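PDB 3EC2: DNA replication protein DnaC from Aquifex aeolicus, which probably binds ATP through a P-loop and serves as a helicase loader in the initiation of bacterial DNA replication. Local coordinates for residues A[72-77]-A[106-111]; A[121-126]-A[163-168]. All blocks are in the same frame, centred on the assembly; numbering follows the deposited sequence.

Interaction 1: residues A[72-77]-A[106-111]; sequences FFDTKD and LDDLGS
Thr75 meets the turn 106-109 with its whole side chain, at the point where strand 72-74 gives way to helix 75-88. Its CB lies 3.5 Å from Asp107 O and close to Asp108 O. From there the side chain forks. OG1, set beside the backbone N (chi1 -58°), donates to Asp107 O over 2.8 Å. It comes from above the carbonyl plane. Thr75 N reaches the same oxygen within that plane, at 3.0 Å and nearly straight, so one residue grips Asp107 O twice. The other branch, CG2, rests against Leu109 CD1 at 3.9 Å.

Just before this, Asp107 N donates to Phe73 O at 2.8 Å. Up to this point the two segments are parallel neighbours in the sheet of a P-loop NTPase fold. Phe73 pairs with Leu106 and Asp74 with Asp107. Strand 103-107 ends in the acidic pair Asp107-Asp108, consistent with a Walker B motif. Both aspartates belong to magnesium sites known for this protein. Asp107 OD2 is hydrogen-bonded to Thr139 and to Thr52 of the P-loop.

Phe72 CZ packs 3.9 Å from Asp107 CB, its ring turned 39° from the carboxylate. The side chains of Asp74 and Asp108 run alongside each other, their carboxylate planes turned 64° apart, with Asp74 OD1 and Asp108 OD1 at 4.3 Å. On the far side of Asp108, Ser111 OG donates to OD2 at 2.6 Å.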
ATOM      1  N   PHE A  72      -8.786  -3.711   0.937  1.00 59.73           N
ATOM      2  CA  PHE A  72      -8.241  -3.014  -0.182  1.00 56.69           C
ATOM      3  C   PHE A  72      -8.914  -1.691  -0.374  1.00 55.89           C
ATOM      4  O   PHE A  72     -10.111  -1.619  -0.543  1.00 55.80           O
ATOM      5  CB  PHE A  72      -8.340  -3.864  -1.449  1.00 55.89           C
ATOM      6  CG  PHE A  72      -7.910  -3.151  -2.670  1.00 52.55           C
ATOM      7  CD1 PHE A  72      -6.597  -3.186  -3.087  1.00 50.29           C
ATOM      8  CD2 PHE A  72      -8.809  -2.413  -3.398  1.00 51.34           C
ATOM      9  CE1 PHE A  72      -6.205  -2.504  -4.212  1.00 48.95           C
ATOM     10  CE2 PHE A  72      -8.414  -1.721  -4.520  1.00 48.03           C
ATOM     11  CZ  PHE A  72      -7.122  -1.771  -4.928  1.00 47.87           C
ATOM     12  N   PHE A  73      -8.136  -0.624  -0.338  1.00 55.35           N
ATOM     13  CA  PHE A  73      -8.694   0.709  -0.570  1.00 54.17           C
ATOM     14  C   PHE A  73      -7.946   1.518  -1.602  1.00 54.16           C
ATOM     15  O   PHE A  73      -6.736   1.395  -1.738  1.00 55.03           O
ATOM     16  CB  PHE A  73      -8.788   1.461   0.734  1.00 53.35           C
ATOM     17  CG  PHE A  73      -9.798   0.877   1.683  1.00 52.00           C
ATOM     18  CD1 PHE A  73     -11.144   1.139   1.519  1.00 51.77           C
ATOM     19  CD2 PHE A  73      -9.414   0.072   2.725  1.00 49.03           C
ATOM     20  CE1 PHE A  73     -12.065   0.610   2.366  1.00 49.64           C
ATOM     21  CE2 PHE A  73     -10.342  -0.449   3.576  1.00 47.31           C
ATOM     22  CZ  PHE A  73     -11.655  -0.181   3.404  1.00 47.28           C
ATOM     23  N   ASP A  74      -8.680   2.311  -2.369  1.00 54.10           N
ATOM     24  CA  ASP A  74      -8.070   3.409  -3.120  1.00 54.05           C
ATOM     25  C   ASP A  74      -7.873   4.492  -2.108  1.00 54.11           C
ATOM     26  O   ASP A  74      -8.815   4.925  -1.443  1.00 53.52           O
ATOM     27  CB  ASP A  74      -8.976   3.919  -4.256  1.00 53.87           C
ATOM     28  CG  ASP A  74      -8.349   5.087  -5.040  1.00 53.34           C
ATOM     29  OD1 ASP A  74      -7.416   4.848  -5.825  1.00 53.16           O
ATOM     30  OD2 ASP A  74      -8.793   6.244  -4.875  1.00 52.56           O
ATOM     31  N   THR A  75      -6.639   4.911  -1.974  1.00 55.12           N
ATOM     32  CA  THR A  75      -6.292   5.820  -0.923  1.00 57.30           C
ATOM     33  C   THR A  75      -7.241   7.017  -0.865  1.00 58.61           C
ATOM     34  O   THR A  75      -7.707   7.400   0.206  1.00 59.55           O
ATOM     35  CB  THR A  75      -4.897   6.343  -1.081  1.00 57.21           C
ATOM     36  OG1 THR A  75      -3.964   5.249  -1.097  1.00 58.67           O
ATOM     37  CG2 THR A  75      -4.616   7.256   0.081  1.00 57.92           C
ATOM     38  N   LYS A  76      -7.557   7.590  -2.013  1.00 60.03           N
ATOM     39  CA  LYS A  76      -8.423   8.758  -2.038  1.00 62.32           C
ATOM     40  C   LYS A  76      -9.847   8.412  -1.620  1.00 62.75           C
ATOM     41  O   LYS A  76     -10.549   9.212  -0.990  1.00 63.04           O
ATOM     42  CB  LYS A  76      -8.425   9.392  -3.425  1.00 62.96           C
ATOM     43  CG  LYS A  76      -7.942  10.829  -3.399  1.00 66.66           C
ATOM     44  CD  LYS A  76      -7.705  11.361  -4.806  1.00 73.60           C
ATOM     45  CE  LYS A  76      -7.168  12.806  -4.759  1.00 77.26           C
ATOM     46  NZ  LYS A  76      -6.918  13.363  -6.135  1.00 78.63           N
ATOM     47  N   ASP A  77     -10.272   7.218  -1.988  1.00 63.44           N
ATOM     48  CA  ASP A  77     -11.596   6.754  -1.686  1.00 63.99           C
ATOM     49  C   ASP A  77     -11.728   6.564  -0.204  1.00 63.84           C
ATOM     50  O   ASP A  77     -12.708   6.992   0.390  1.00 63.96           O
ATOM     51  CB  ASP A  77     -11.832   5.434  -2.408  1.00 64.89           C
ATOM     52  CG  ASP A  77     -13.254   4.983  -2.355  1.00 66.49           C
ATOM     53  OD1 ASP A  77     -14.101   5.711  -1.805  1.00 68.53           O
ATOM     54  OD2 ASP A  77     -13.516   3.876  -2.863  1.00 71.08           O
ATOM     55  N   LEU A 106      -3.188   0.291   0.641  1.00 50.57           N
ATOM     56  CA  LEU A 106      -3.469   1.646   0.304  1.00 51.27           C
ATOM     57  C   LEU A 106      -3.034   1.867  -1.135  1.00 52.16           C
ATOM     58  O   LEU A 106      -1.862   2.140  -1.406  1.00 51.97           O
ATOM     59  CB  LEU A 106      -2.720   2.566   1.240  1.00 51.60           C
ATOM     60  CG  LEU A 106      -3.150   2.535   2.722  1.00 53.69           C
ATOM     61  CD1 LEU A 106      -2.392   3.597   3.507  1.00 53.98           C
ATOM     62  CD2 LEU A 106      -4.676   2.732   2.857  1.00 53.82           C
ATOM     63  N   ASP A 107      -3.960   1.707  -2.071  1.00 53.15           N
ATOM     64  CA  ASP A 107      -3.603   1.813  -3.478  1.00 54.93           C
ATOM     65  C   ASP A 107      -3.452   3.256  -3.915  1.00 55.89           C
ATOM     66  O   ASP A 107      -4.314   4.088  -3.653  1.00 56.17           O
ATOM     67  CB  ASP A 107      -4.625   1.117  -4.362  1.00 54.68           C
ATOM     68  CG  ASP A 107      -4.073   0.832  -5.762  1.00 56.42           C
ATOM     69  OD1 ASP A 107      -4.470   1.517  -6.727  1.00 59.67           O
ATOM     70  OD2 ASP A 107      -3.208  -0.058  -5.914  1.00 57.85           O
ATOM     71  N   ASP A 108      -2.346   3.568  -4.557  1.00 57.40           N
ATOM     72  CA  ASP A 108      -2.165   4.940  -4.923  1.00 59.63           C
ATOM     73  C   ASP A 108      -2.006   5.897  -3.741  1.00 60.96           C
ATOM     74  O   ASP A 108      -2.567   6.976  -3.756  1.00 60.63           O
ATOM     75  CB  ASP A 108      -3.407   5.369  -5.653  1.00 59.76           C
ATOM     76  CG  ASP A 108      -3.140   5.709  -7.092  1.00 62.19           C
ATOM     77  OD1 ASP A 108      -3.673   4.992  -7.963  1.00 65.68           O
ATOM     78  OD2 ASP A 108      -2.406   6.700  -7.368  1.00 65.81           O
ATOM     79  N   LEU A 109      -1.272   5.489  -2.712  1.00 63.18           N
ATOM     80  CA  LEU A 109      -1.106   6.341  -1.570  1.00 65.23           C
ATOM     81  C   LEU A 109      -0.299   7.556  -1.980  1.00 67.23           C
ATOM     82  O   LEU A 109       0.870   7.646  -1.665  1.00 68.84           O
ATOM     83  CB  LEU A 109      -0.360   5.605  -0.453  1.00 64.85           C
ATOM     84  CG  LEU A 109       0.084   6.390   0.798  1.00 64.44           C
ATOM     85  CD1 LEU A 109      -1.123   6.718   1.685  1.00 65.67           C
ATOM     86  CD2 LEU A 109       1.140   5.602   1.631  1.00 64.01           C
ATOM     87  N   GLY A 110      -0.888   8.511  -2.658  1.00 69.04           N
ATOM     88  CA  GLY A 110      -0.249   9.809  -2.626  1.00 71.34           C
ATOM     89  C   GLY A 110       0.371  10.316  -3.902  1.00 73.64           C
ATOM     90  O   GLY A 110       0.819  11.439  -3.950  1.00 74.61           O
ATOM     91  N   SER A 111       0.347   9.537  -4.972  1.00 75.57           N
ATOM     92  CA  SER A 111       0.464  10.133  -6.310  1.00 77.01           C
ATOM     93  C   SER A 111      -0.444  11.403  -6.400  1.00 78.60           C
ATOM     94  O   SER A 111      -1.597  11.399  -5.902  1.00 78.91           O
ATOM     95  CB  SER A 111       0.019   9.123  -7.388  1.00 76.96           C
ATOM     96  OG  SER A 111      -0.097   7.799  -6.869  1.00 75.13           O
TER

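Interaction 2: residues A[121-126]-A[163-168]; sequences LISYII and GENVVS
Val166 faces helix 116-131 with both methyls, and the two serve different neighbours: CG1 the isoleucines, CG2 Ser123. CG1 stands anti to the backbone N (chi1 180°) and is directed at Ile126. CG2 lies beside the backbone N and goes to Ser123.

The Ile126 side chain lies roughly perpendicular to that of Val166. The tip of the isoleucine, CD1, touches Val166 CG1 at 3.6 Å. Its branch methyl CG2 reaches the same CG1 at 3.9 Å, so the valine methyl is held by both ends of the forked side chain. Ile122, one turn earlier, adds a looser touch, with its CG2 4.3 Å from Val166 CG1.

These residues join two helices of the P-loop NTPase fold. Helix 116-131 follows strand 103-107, and helix 164-173 leads into the edge strand 174-177. Their local axes run in roughly the same direction, 33° apart, and approach to 10.0 Å. No hydrogen bond links the two segments.

Ser123 gives the contact a partly polar margin. Its OG lies 3.6 Å from Val166 CG2, and CB sits against the same methyl. Replacing Val166 with an alanine would probably open a gap beside Ile126 CD1 and leave Ser123 without its apolar neighbour. Asn165 extends along the exposed side toward Ser123, its ND2 4.2 Å from Ser123 OG. Ile122 also packs on Leu162 of helix 151-162.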
ATOM      1  N   LEU A 121      -5.171  12.867   7.509  1.00 68.76           N
ATOM      2  CA  LEU A 121      -5.726  11.489   7.550  1.00 66.74           C
ATOM      3  C   LEU A 121      -4.721  10.369   7.224  1.00 64.91           C
ATOM      4  O   LEU A 121      -4.727   9.328   7.920  1.00 64.71           O
ATOM      5  CB  LEU A 121      -6.942  11.348   6.624  1.00 67.26           C
ATOM      6  CG  LEU A 121      -8.226  12.109   6.895  1.00 68.41           C
ATOM      7  CD1 LEU A 121      -9.330  11.728   5.810  1.00 70.81           C
ATOM      8  CD2 LEU A 121      -8.698  11.831   8.327  1.00 70.27           C
ATOM      9  N   ILE A 122      -3.898  10.575   6.174  1.00 62.44           N
ATOM     10  CA  ILE A 122      -2.826   9.654   5.778  1.00 60.87           C
ATOM     11  C   ILE A 122      -1.778   9.534   6.871  1.00 60.04           C
ATOM     12  O   ILE A 122      -1.523   8.445   7.381  1.00 59.89           O
ATOM     13  CB  ILE A 122      -2.157  10.075   4.495  1.00 60.93           C
ATOM     14  CG1 ILE A 122      -3.152   9.988   3.332  1.00 61.41           C
ATOM     15  CG2 ILE A 122      -0.960   9.150   4.193  1.00 59.55           C
ATOM     16  CD1 ILE A 122      -2.602  10.595   2.047  1.00 62.54           C
ATOM     17  N   SER A 123      -1.250  10.674   7.295  1.00 58.89           N
ATOM     18  CA  SER A 123      -0.281  10.720   8.376  1.00 57.93           C
ATOM     19  C   SER A 123      -0.781   9.989   9.627  1.00 57.28           C
ATOM     20  O   SER A 123      -0.068   9.189  10.233  1.00 57.81           O
ATOM     21  CB  SER A 123       0.071  12.167   8.668  1.00 57.83           C
ATOM     22  OG  SER A 123       1.263  12.292   9.412  1.00 58.89           O
ATOM     23  N   TYR A 124      -2.032  10.219   9.967  1.00 56.33           N
ATOM     24  CA  TYR A 124      -2.689   9.509  11.049  1.00 55.76           C
ATOM     25  C   TYR A 124      -2.681   7.993  10.860  1.00 54.65           C
ATOM     26  O   TYR A 124      -2.257   7.246  11.723  1.00 54.52           O
ATOM     27  CB  TYR A 124      -4.144  10.005  11.158  1.00 56.36           C
ATOM     28  CG  TYR A 124      -4.935   9.379  12.303  1.00 58.52           C
ATOM     29  CD1 TYR A 124      -4.423   9.322  13.611  1.00 58.53           C
ATOM     30  CD2 TYR A 124      -6.214   8.878  12.086  1.00 60.85           C
ATOM     31  CE1 TYR A 124      -5.143   8.751  14.631  1.00 58.73           C
ATOM     32  CE2 TYR A 124      -6.941   8.314  13.121  1.00 60.33           C
ATOM     33  CZ  TYR A 124      -6.392   8.262  14.378  1.00 58.81           C
ATOM     34  OH  TYR A 124      -7.100   7.712  15.380  1.00 59.08           O
ATOM     35  N   ILE A 125      -3.141   7.556   9.703  1.00 53.81           N
ATOM     36  CA  ILE A 125      -3.368   6.154   9.450  1.00 52.89           C
ATOM     37  C   ILE A 125      -2.018   5.440   9.366  1.00 52.26           C
ATOM     38  O   ILE A 125      -1.872   4.298   9.795  1.00 51.74           O
ATOM     39  CB  ILE A 125      -4.127   5.978   8.144  1.00 52.79           C
ATOM     40  CG1 ILE A 125      -5.608   6.324   8.337  1.00 52.28           C
ATOM     41  CG2 ILE A 125      -3.985   4.560   7.643  1.00 53.98           C
ATOM     42  CD1 ILE A 125      -6.381   6.562   7.029  1.00 51.49           C
ATOM     43  N   ILE A 126      -1.023   6.132   8.826  1.00 51.38           N
ATOM     44  CA  ILE A 126       0.288   5.547   8.683  1.00 50.25           C
ATOM     45  C   ILE A 126       1.055   5.588   9.993  1.00 51.30           C
ATOM     46  O   ILE A 126       1.701   4.599  10.360  1.00 51.13           O
ATOM     47  CB  ILE A 126       1.052   6.144   7.510  1.00 49.63           C
ATOM     48  CG1 ILE A 126       0.645   5.383   6.251  1.00 51.21           C
ATOM     49  CG2 ILE A 126       2.490   6.018   7.702  1.00 43.96           C
ATOM     50  CD1 ILE A 126       1.152   5.966   4.971  1.00 54.77           C
ATOM     51  N   GLY A 163       5.002  14.270   2.712  1.00 61.36           N
ATOM     52  CA  GLY A 163       5.742  14.725   3.875  1.00 62.23           C
ATOM     53  C   GLY A 163       6.913  13.812   4.211  1.00 63.18           C
ATOM     54  O   GLY A 163       6.828  12.591   4.072  1.00 63.82           O
ATOM     55  N   GLU A 164       8.012  14.398   4.670  1.00 63.74           N
ATOM     56  CA  GLU A 164       9.176  13.634   5.143  1.00 64.48           C
ATOM     57  C   GLU A 164       8.788  12.551   6.153  1.00 63.30           C
ATOM     58  O   GLU A 164       9.322  11.434   6.138  1.00 62.80           O
ATOM     59  CB  GLU A 164      10.189  14.572   5.813  1.00 65.66           C
ATOM     60  CG  GLU A 164      10.729  15.655   4.921  1.00 72.64           C
ATOM     61  CD  GLU A 164      11.481  15.061   3.752  1.00 82.91           C
ATOM     62  OE1 GLU A 164      12.340  14.184   4.032  1.00 86.04           O
ATOM     63  OE2 GLU A 164      11.205  15.449   2.575  1.00 87.21           O
ATOM     64  N   ASN A 165       7.901  12.914   7.070  1.00 62.11           N
ATOM     65  CA  ASN A 165       7.616  12.070   8.207  1.00 60.99           C
ATOM     66  C   ASN A 165       7.013  10.752   7.800  1.00 59.75           C
ATOM     67  O   ASN A 165       7.471   9.707   8.232  1.00 60.13           O
ATOM     68  CB  ASN A 165       6.681  12.771   9.183  1.00 61.32           C
ATOM     69  CG  ASN A 165       6.425  11.947  10.435  1.00 63.00           C
ATOM     70  OD1 ASN A 165       7.339  11.321  10.972  1.00 64.38           O
ATOM     71  ND2 ASN A 165       5.177  11.954  10.914  1.00 65.19           N
ATOM     72  N   VAL A 166       5.973  10.819   6.972  1.00 58.27           N
ATOM     73  CA  VAL A 166       5.248   9.649   6.502  1.00 56.07           C
ATOM     74  C   VAL A 166       6.150   8.745   5.635  1.00 54.37           C
ATOM     75  O   VAL A 166       6.121   7.522   5.742  1.00 53.83           O
ATOM     76  CB  VAL A 166       3.990  10.096   5.706  1.00 56.36           C
ATOM     77  CG1 VAL A 166       3.230   8.898   5.207  1.00 56.36           C
ATOM     78  CG2 VAL A 166       3.079  10.998   6.586  1.00 56.40           C
ATOM     79  N   VAL A 167       6.955   9.364   4.788  1.00 52.80           N
ATOM     80  CA  VAL A 167       7.817   8.620   3.895  1.00 51.66           C
ATOM     81  C   VAL A 167       8.917   7.854   4.656  1.00 51.94           C
ATOM     82  O   VAL A 167       9.185   6.681   4.364  1.00 52.81           O
ATOM     83  CB  VAL A 167       8.380   9.523   2.804  1.00 50.91           C
ATOM     84  CG1 VAL A 167       9.529   8.872   2.138  1.00 50.91           C
ATOM     85  CG2 VAL A 167       7.308   9.790   1.779  1.00 50.07           C
ATOM     86  N   SER A 168       9.544   8.510   5.634  1.00 51.33           N
ATOM     87  CA  SER A 168      10.546   7.882   6.506  1.00 49.95           C
ATOM     88  C   SER A 168       9.987   6.673   7.181  1.00 49.82           C
ATOM     89  O   SER A 168      10.623   5.626   7.253  1.00 49.87           O
ATOM     90  CB  SER A 168      11.034   8.886   7.573  1.00 51.02           C
ATOM     91  OG  SER A 168      11.667   8.269   8.709  1.00 49.86           O
TER

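Along the chain, both segments of interaction 1 precede those of interaction 2, and their centres lie 13 Å apart. The first pairs the edge strand 72-74 with strand 103-107 and takes in the start of helix 75-88. The second lies between helices farther from the chain centre. Helix 116-131 follows strand 103-107 and connects them. Leu109 bridges the two directly: its CD2 is 3.4 Å from Ile126 CD1, and its CD1 is 3.5 Å from Ile122 CG2. A continuous apolar path therefore runs from the turn after the magnesium-site aspartates to helix 164-173. Interaction 1 borders the nucleotide site; interaction 2 holds no residue of it, though the Ile122 side chain is about 9 Å from that of Asp108.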